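Uncharacterized protein (Legionella longbeachae NSW150, PDB 4JZA) probably hydrolyses the 3-phosphate of phosphatidylinositol 3-phosphate, an activity by which this pathogen may alter the lipid metabolism of its host. Local coordinates at residues L438-D441 against L442-K446; N469-K472 against R473-T477. All blocks are in the same frame, centred on the assembly; numbering follows the deposited sequence.

Contact 1: residues L438-D441 against L442-K446; sequences LPPD and LDLYK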
ATOM      1  N   LEU A 438      -6.903  -3.208 -16.127  1.00 58.48           N
ATOM      2  CA  LEU A 438      -7.152  -4.644 -16.062  1.00 58.45           C
ATOM      3  C   LEU A 438      -6.696  -5.139 -14.692  1.00 57.21           C
ATOM      4  O   LEU A 438      -5.593  -4.803 -14.244  1.00 55.32           O
ATOM      5  CB  LEU A 438      -6.383  -5.383 -17.168  1.00 59.30           C
ATOM      6  CG  LEU A 438      -6.759  -6.849 -17.355  1.00 64.16           C
ATOM      7  CD1 LEU A 438      -8.160  -6.951 -17.909  1.00 65.37           C
ATOM      8  CD2 LEU A 438      -5.792  -7.628 -18.243  1.00 67.53           C
ATOM      9  N   PRO A 439      -7.560  -5.890 -14.001  1.00 54.78           N
ATOM     10  CA  PRO A 439      -7.130  -6.496 -12.761  1.00 52.51           C
ATOM     11  C   PRO A 439      -5.944  -7.423 -13.003  1.00 53.30           C
ATOM     12  O   PRO A 439      -5.791  -8.022 -14.090  1.00 48.43           O
ATOM     13  CB  PRO A 439      -8.352  -7.300 -12.303  1.00 53.55           C
ATOM     14  CG  PRO A 439      -9.508  -6.623 -12.911  1.00 55.12           C
ATOM     15  CD  PRO A 439      -9.009  -6.031 -14.207  1.00 56.54           C
ATOM     16  N   PRO A 440      -5.106  -7.553 -11.979  1.00 53.04           N
ATOM     17  CA  PRO A 440      -3.865  -8.307 -12.105  1.00 50.14           C
ATOM     18  C   PRO A 440      -4.089  -9.806 -12.081  1.00 45.40           C
ATOM     19  O   PRO A 440      -3.205 -10.572 -12.433  1.00 48.71           O
ATOM     20  CB  PRO A 440      -3.102  -7.873 -10.860  1.00 51.15           C
ATOM     21  CG  PRO A 440      -4.195  -7.605  -9.836  1.00 51.73           C
ATOM     22  CD  PRO A 440      -5.312  -7.009 -10.613  1.00 51.12           C
ATOM     23  N   ASP A 441      -5.282 -10.218 -11.684  1.00 45.63           N
ATOM     24  CA  ASP A 441      -5.621 -11.642 -11.503  1.00 44.64           C
ATOM     25  C   ASP A 441      -5.070 -12.539 -12.638  1.00 43.19           C
ATOM     26  O   ASP A 441      -4.529 -13.583 -12.348  1.00 43.07           O
ATOM     27  CB  ASP A 441      -7.155 -11.885 -11.326  1.00 45.15           C
ATOM     28  CG  ASP A 441      -7.794 -11.142 -10.104  1.00 45.64           C
ATOM     29  OD1 ASP A 441      -7.586  -9.920  -9.979  1.00 48.66           O
ATOM     30  OD2 ASP A 441      -8.555 -11.745  -9.288  1.00 44.26           O
ATOM     31  N   LEU A 442      -5.179 -12.167 -13.911  1.00 42.15           N
ATOM     32  CA  LEU A 442      -4.716 -13.092 -14.962  1.00 45.67           C
ATOM     33  C   LEU A 442      -3.185 -13.249 -14.937  1.00 46.20           C
ATOM     34  O   LEU A 442      -2.637 -14.368 -14.985  1.00 43.08           O
ATOM     35  CB  LEU A 442      -5.222 -12.683 -16.350  1.00 49.19           C
ATOM     36  CG  LEU A 442      -4.634 -13.478 -17.531  1.00 56.33           C
ATOM     37  CD1 LEU A 442      -5.054 -14.943 -17.507  1.00 57.68           C
ATOM     38  CD2 LEU A 442      -4.985 -12.854 -18.877  1.00 57.37           C
ATOM     39  N   ASP A 443      -2.492 -12.130 -14.818  1.00 47.67           N
ATOM     40  CA  ASP A 443      -1.030 -12.175 -14.644  1.00 48.76           C
ATOM     41  C   ASP A 443      -0.641 -12.949 -13.408  1.00 46.86           C
ATOM     42  O   ASP A 443       0.218 -13.809 -13.457  1.00 45.42           O
ATOM     43  CB  ASP A 443      -0.420 -10.758 -14.623  1.00 50.89           C
ATOM     44  CG  ASP A 443      -0.344 -10.121 -16.031  1.00 53.31           C
ATOM     45  OD1 ASP A 443      -0.162 -10.821 -17.065  1.00 51.10           O
ATOM     46  OD2 ASP A 443      -0.484  -8.897 -16.102  1.00 55.23           O
ATOM     47  N   LEU A 444      -1.292 -12.679 -12.287  1.00 47.96           N
ATOM     48  CA  LEU A 444      -0.975 -13.434 -11.060  1.00 45.60           C
ATOM     49  C   LEU A 444      -1.199 -14.941 -11.226  1.00 43.99           C
ATOM     50  O   LEU A 444      -0.378 -15.732 -10.822  1.00 40.75           O
ATOM     51  CB  LEU A 444      -1.813 -12.930  -9.880  1.00 45.13           C
ATOM     52  CG  LEU A 444      -1.701 -11.454  -9.552  1.00 45.58           C
ATOM     53  CD1 LEU A 444      -2.468 -11.078  -8.295  1.00 46.74           C
ATOM     54  CD2 LEU A 444      -0.263 -11.065  -9.426  1.00 43.78           C
ATOM     55  N   TYR A 445      -2.321 -15.331 -11.818  1.00 46.69           N
ATOM     56  CA  TYR A 445      -2.576 -16.728 -12.099  1.00 49.89           C
ATOM     57  C   TYR A 445      -1.380 -17.330 -12.813  1.00 47.99           C
ATOM     58  O   TYR A 445      -0.814 -18.294 -12.313  1.00 44.52           O
ATOM     59  CB  TYR A 445      -3.796 -16.873 -12.960  1.00 57.55           C
ATOM     60  CG  TYR A 445      -4.237 -18.290 -13.259  1.00 67.01           C
ATOM     61  CD1 TYR A 445      -3.353 -19.288 -13.472  1.00 78.38           C
ATOM     62  CD2 TYR A 445      -5.560 -18.587 -13.373  1.00 79.01           C
ATOM     63  CE1 TYR A 445      -3.784 -20.548 -13.754  1.00 83.66           C
ATOM     64  CE2 TYR A 445      -5.988 -19.845 -13.658  1.00 83.23           C
ATOM     65  CZ  TYR A 445      -5.070 -20.816 -13.844  1.00 75.05           C
ATOM     66  OH  TYR A 445      -5.424 -22.089 -14.138  1.00 71.72           O
ATOM     67  N   LYS A 446      -0.970 -16.771 -13.958  1.00 48.47           N
ATOM     68  CA  LYS A 446       0.117 -17.406 -14.729  1.00 49.54           C
ATOM     69  C   LYS A 446       1.421 -17.418 -13.946  1.00 48.45           C
ATOM     70  O   LYS A 446       2.163 -18.400 -14.006  1.00 49.91           O
ATOM     71  CB  LYS A 446       0.372 -16.753 -16.062  1.00 51.98           C
ATOM     72  CG  LYS A 446      -0.809 -16.688 -16.998  1.00 59.35           C
ATOM     73  CD  LYS A 446      -0.529 -15.631 -18.065  1.00 65.82           C
ATOM     74  CE  LYS A 446      -1.676 -15.534 -19.058  1.00 73.70           C
ATOM     75  NZ  LYS A 446      -1.642 -14.254 -19.817  1.00 77.89           N
TER
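Leu444 N donates to Pro440 O over 2.8 Å in an almost straight bond, 173° at the hydrogen. One residue on, Tyr445 N reaches Asp441 O at 2.9 Å, so two successive i+4 bonds carry the chain out of the proline pair and into helix 441-454. The carboxylate of Asp441 finds its partner outside the turn: OD2 accepts a hydrogen bond from Ser419 N, which fastens the beginning of the helix to the loop after strand 412-416. A negative group in a first helical turn would also be expected to interact favourably with the helix dipole.

Packing across the turn rests on Pro440 and Leu444, whose side chains lie side by side and point the same way. With CG beside its backbone N (chi1 -57°), Leu444 sets CG 4.1 Å from Pro440 CB, and Leu444 CD1 runs alongside the ring, 4.2 Å from Pro440 CG. Pro440 also touches Arg381. Having no N-H to offer, Pro440 suits a helix start, where amides cannot pair within the helix. The arrangement is the first turn of an alpha-helix entered through a Pro-Pro-Asp sequence.

Contact 2: residues N469-K472 against R473-T477; sequences NMAK and RLYYT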
ATOM      1  N   ASN A 469     -16.675 -14.220 -10.622  1.00 52.91           N
ATOM      2  CA  ASN A 469     -16.652 -12.872 -11.154  1.00 56.25           C
ATOM      3  C   ASN A 469     -17.734 -12.661 -12.250  1.00 56.02           C
ATOM      4  O   ASN A 469     -18.205 -13.620 -12.882  1.00 59.03           O
ATOM      5  CB  ASN A 469     -15.249 -12.589 -11.685  1.00 56.88           C
ATOM      6  CG  ASN A 469     -15.030 -11.117 -11.985  1.00 70.88           C
ATOM      7  OD1 ASN A 469     -15.541 -10.220 -11.269  1.00 73.51           O
ATOM      8  ND2 ASN A 469     -14.305 -10.844 -13.092  1.00 77.49           N
HETATM    9  N   MSE A 470     -18.152 -11.412 -12.437  1.00 57.58           N
HETATM   10  CA  MSE A 470     -19.175 -11.057 -13.414  1.00 59.30           C
HETATM   11  C   MSE A 470     -18.599 -10.081 -14.390  1.00 61.91           C
HETATM   12  O   MSE A 470     -18.050  -9.054 -13.986  1.00 60.23           O
HETATM   13  CB  MSE A 470     -20.324 -10.389 -12.658  1.00 62.62           C
HETATM   14  CG  MSE A 470     -21.498  -9.997 -13.555  1.00 73.35           C
HETATM   15 SE   MSE A 470     -22.340 -11.594 -14.361  0.78 82.09          SE
HETATM   16  CE  MSE A 470     -23.750 -11.820 -12.988  1.00 84.82           C
ATOM     17  N   ALA A 471     -18.695 -10.387 -15.680  1.00 65.27           N
ATOM     18  CA  ALA A 471     -18.420  -9.392 -16.730  1.00 73.52           C
ATOM     19  C   ALA A 471     -19.407  -9.203 -17.876  1.00 71.68           C
ATOM     20  O   ALA A 471     -20.235  -8.307 -17.846  1.00 67.38           O
ATOM     21  CB  ALA A 471     -17.076  -9.668 -17.393  1.00 76.88           C
ATOM     22  N   LYS A 472     -19.306 -10.050 -18.883  1.00 78.40           N
ATOM     23  CA  LYS A 472     -20.308 -10.137 -19.915  1.00 83.59           C
ATOM     24  C   LYS A 472     -21.182 -11.282 -19.386  1.00 75.33           C
ATOM     25  O   LYS A 472     -22.411 -11.226 -19.419  1.00 63.15           O
ATOM     26  CB  LYS A 472     -19.621 -10.543 -21.219  1.00 99.83           C
ATOM     27  CG  LYS A 472     -20.552 -10.784 -22.391  1.00107.50           C
ATOM     28  CD  LYS A 472     -20.816  -9.495 -23.149  1.00114.89           C
ATOM     29  CE  LYS A 472     -21.838  -9.712 -24.255  1.00117.67           C
ATOM     30  NZ  LYS A 472     -22.666  -8.496 -24.445  1.00118.86           N
ATOM     31  N   ARG A 473     -20.511 -12.304 -18.860  1.00 72.98           N
ATOM     32  CA  ARG A 473     -21.159 -13.485 -18.280  1.00 74.90           C
ATOM     33  C   ARG A 473     -20.615 -13.773 -16.872  1.00 67.67           C
ATOM     34  O   ARG A 473     -19.647 -13.188 -16.465  1.00 71.59           O
ATOM     35  CB  ARG A 473     -20.902 -14.685 -19.194  1.00 76.13           C
ATOM     36  CG  ARG A 473     -19.421 -14.876 -19.539  1.00 78.65           C
ATOM     37  CD  ARG A 473     -19.168 -16.124 -20.374  1.00 81.47           C
ATOM     38  NE  ARG A 473     -17.748 -16.476 -20.426  1.00 80.19           N
ATOM     39  CZ  ARG A 473     -17.133 -17.306 -19.582  1.00 82.08           C
ATOM     40  NH1 ARG A 473     -17.785 -17.895 -18.579  1.00 82.05           N
ATOM     41  NH2 ARG A 473     -15.844 -17.558 -19.728  1.00 81.01           N
ATOM     42  N   LEU A 474     -21.227 -14.683 -16.142  1.00 62.37           N
ATOM     43  CA  LEU A 474     -20.675 -15.099 -14.877  1.00 61.14           C
ATOM     44  C   LEU A 474     -19.433 -15.928 -15.139  1.00 60.85           C
ATOM     45  O   LEU A 474     -19.393 -16.660 -16.121  1.00 62.61           O
ATOM     46  CB  LEU A 474     -21.682 -15.953 -14.111  1.00 60.60           C
ATOM     47  CG  LEU A 474     -21.299 -16.329 -12.671  1.00 59.52           C
ATOM     48  CD1 LEU A 474     -21.081 -15.122 -11.765  1.00 59.27           C
ATOM     49  CD2 LEU A 474     -22.361 -17.229 -12.070  1.00 59.12           C
ATOM     50  N   TYR A 475     -18.427 -15.813 -14.269  1.00 58.59           N
ATOM     51  CA  TYR A 475     -17.232 -16.693 -14.306  1.00 57.38           C
ATOM     52  C   TYR A 475     -17.161 -17.448 -12.991  1.00 53.40           C
ATOM     53  O   TYR A 475     -17.277 -16.829 -11.922  1.00 49.85           O
ATOM     54  CB  TYR A 475     -15.950 -15.886 -14.449  1.00 58.59           C
ATOM     55  CG  TYR A 475     -15.757 -15.234 -15.787  1.00 62.04           C
ATOM     56  CD1 TYR A 475     -16.352 -14.003 -16.079  1.00 60.94           C
ATOM     57  CD2 TYR A 475     -14.947 -15.832 -16.762  1.00 64.77           C
ATOM     58  CE1 TYR A 475     -16.174 -13.399 -17.307  1.00 65.03           C
ATOM     59  CE2 TYR A 475     -14.761 -15.231 -17.993  1.00 68.69           C
ATOM     60  CZ  TYR A 475     -15.380 -14.016 -18.266  1.00 68.77           C
ATOM     61  OH  TYR A 475     -15.198 -13.420 -19.499  1.00 69.31           O
ATOM     62  N   TYR A 476     -17.004 -18.765 -13.058  1.00 49.77           N
ATOM     63  CA  TYR A 476     -17.043 -19.626 -11.882  1.00 49.59           C
ATOM     64  C   TYR A 476     -16.294 -20.916 -12.154  1.00 50.83           C
ATOM     65  O   TYR A 476     -15.863 -21.149 -13.269  1.00 50.57           O
ATOM     66  CB  TYR A 476     -18.479 -19.937 -11.487  1.00 51.46           C
ATOM     67  CG  TYR A 476     -19.281 -20.571 -12.588  1.00 51.81           C
ATOM     68  CD1 TYR A 476     -19.812 -19.806 -13.606  1.00 52.75           C
ATOM     69  CD2 TYR A 476     -19.505 -21.933 -12.610  1.00 51.11           C
ATOM     70  CE1 TYR A 476     -20.547 -20.383 -14.616  1.00 54.75           C
ATOM     71  CE2 TYR A 476     -20.238 -22.517 -13.616  1.00 52.50           C
ATOM     72  CZ  TYR A 476     -20.756 -21.736 -14.615  1.00 52.21           C
ATOM     73  OH  TYR A 476     -21.487 -22.316 -15.615  1.00 51.04           O
ATOM     74  N   THR A 477     -16.103 -21.742 -11.134  1.00 54.46           N
ATOM     75  CA  THR A 477     -15.454 -23.023 -11.361  1.00 54.15           C
ATOM     76  C   THR A 477     -16.368 -23.935 -12.166  1.00 58.56           C
ATOM     77  O   THR A 477     -17.504 -24.180 -11.796  1.00 56.98           O
ATOM     78  CB  THR A 477     -15.124 -23.727 -10.040  1.00 55.44           C
ATOM     79  OG1 THR A 477     -14.666 -22.769  -9.086  1.00 54.88           O
ATOM     80  CG2 THR A 477     -14.050 -24.754 -10.250  1.00 55.83           C
TER
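Tyr475 and Asn469 face each other across a small antiparallel beta hairpin, strands 469-470 and 474-475 joined by a turn at 471-473. They form its hydrogen-bonded pair: Asn469 N donates to Tyr475 O at 3.0 Å, and Tyr475 N returns a bond to Asn469 O. Near the turn a third bond, nearly straight at 176°, runs from Ala471 N to Arg473 O over 3.1 Å.

From Tyr475 CB, 3.6 Å from Asn469 O, the tyrosine side chain heads back toward the turn. CG stands beside the backbone N (chi1 -70°), and Asn469 O lies at the ring edge, 3.7 Å from Tyr475 CD1. Further out, Tyr475 CE1 meets the methyl group of Ala471, also at the edge, with Ala471 CB 3.8 Å away. At the ring's opposite edge CE2 lies against one face of the Arg473 guanidinium, whose NH1 sits over a ring face, displaced toward the rim. Ile421 and Glu425 also touch this tyrosine.

Met470 and Leu474, the non-hydrogen-bonded pair, occupy the opposite face of the hairpin. Leu474 packs there against Tyr524 of helix 524-542 as well, and Leu474 CD1 comes to 3.4 Å from Asn469 O. The Met470 side chain, modelled as selenomethionine, leaves with CG anti to the backbone N and then bends at chi2 (64°), which folds it across the partner strand: Met470 SE lies 3.7 Å from Leu474 N and 4.4 Å from Leu474 CB.

Following the chain, strand 412-416 of the large mixed sheet leads through a long loop to contact 1, which opens helix 441-454. The helix is followed by strand 462-465, an edge strand of the sheet and parallel neighbour of 412-416, and contact 2 then closes a tight hairpin before the chain continues to helix 482-492. The two contacts are therefore in series, neither nested nor crossing. The centres of contact 1 and contact 2 are about 15 Å apart, and the nearest atoms of contact 1 and contact 2 about 6 Å apart, without touching. The loop after strand 412-416 ties them together: Ser419, the partner of Asp441, also touches Asn469, while Asn429 ND2 donates to Met470 O.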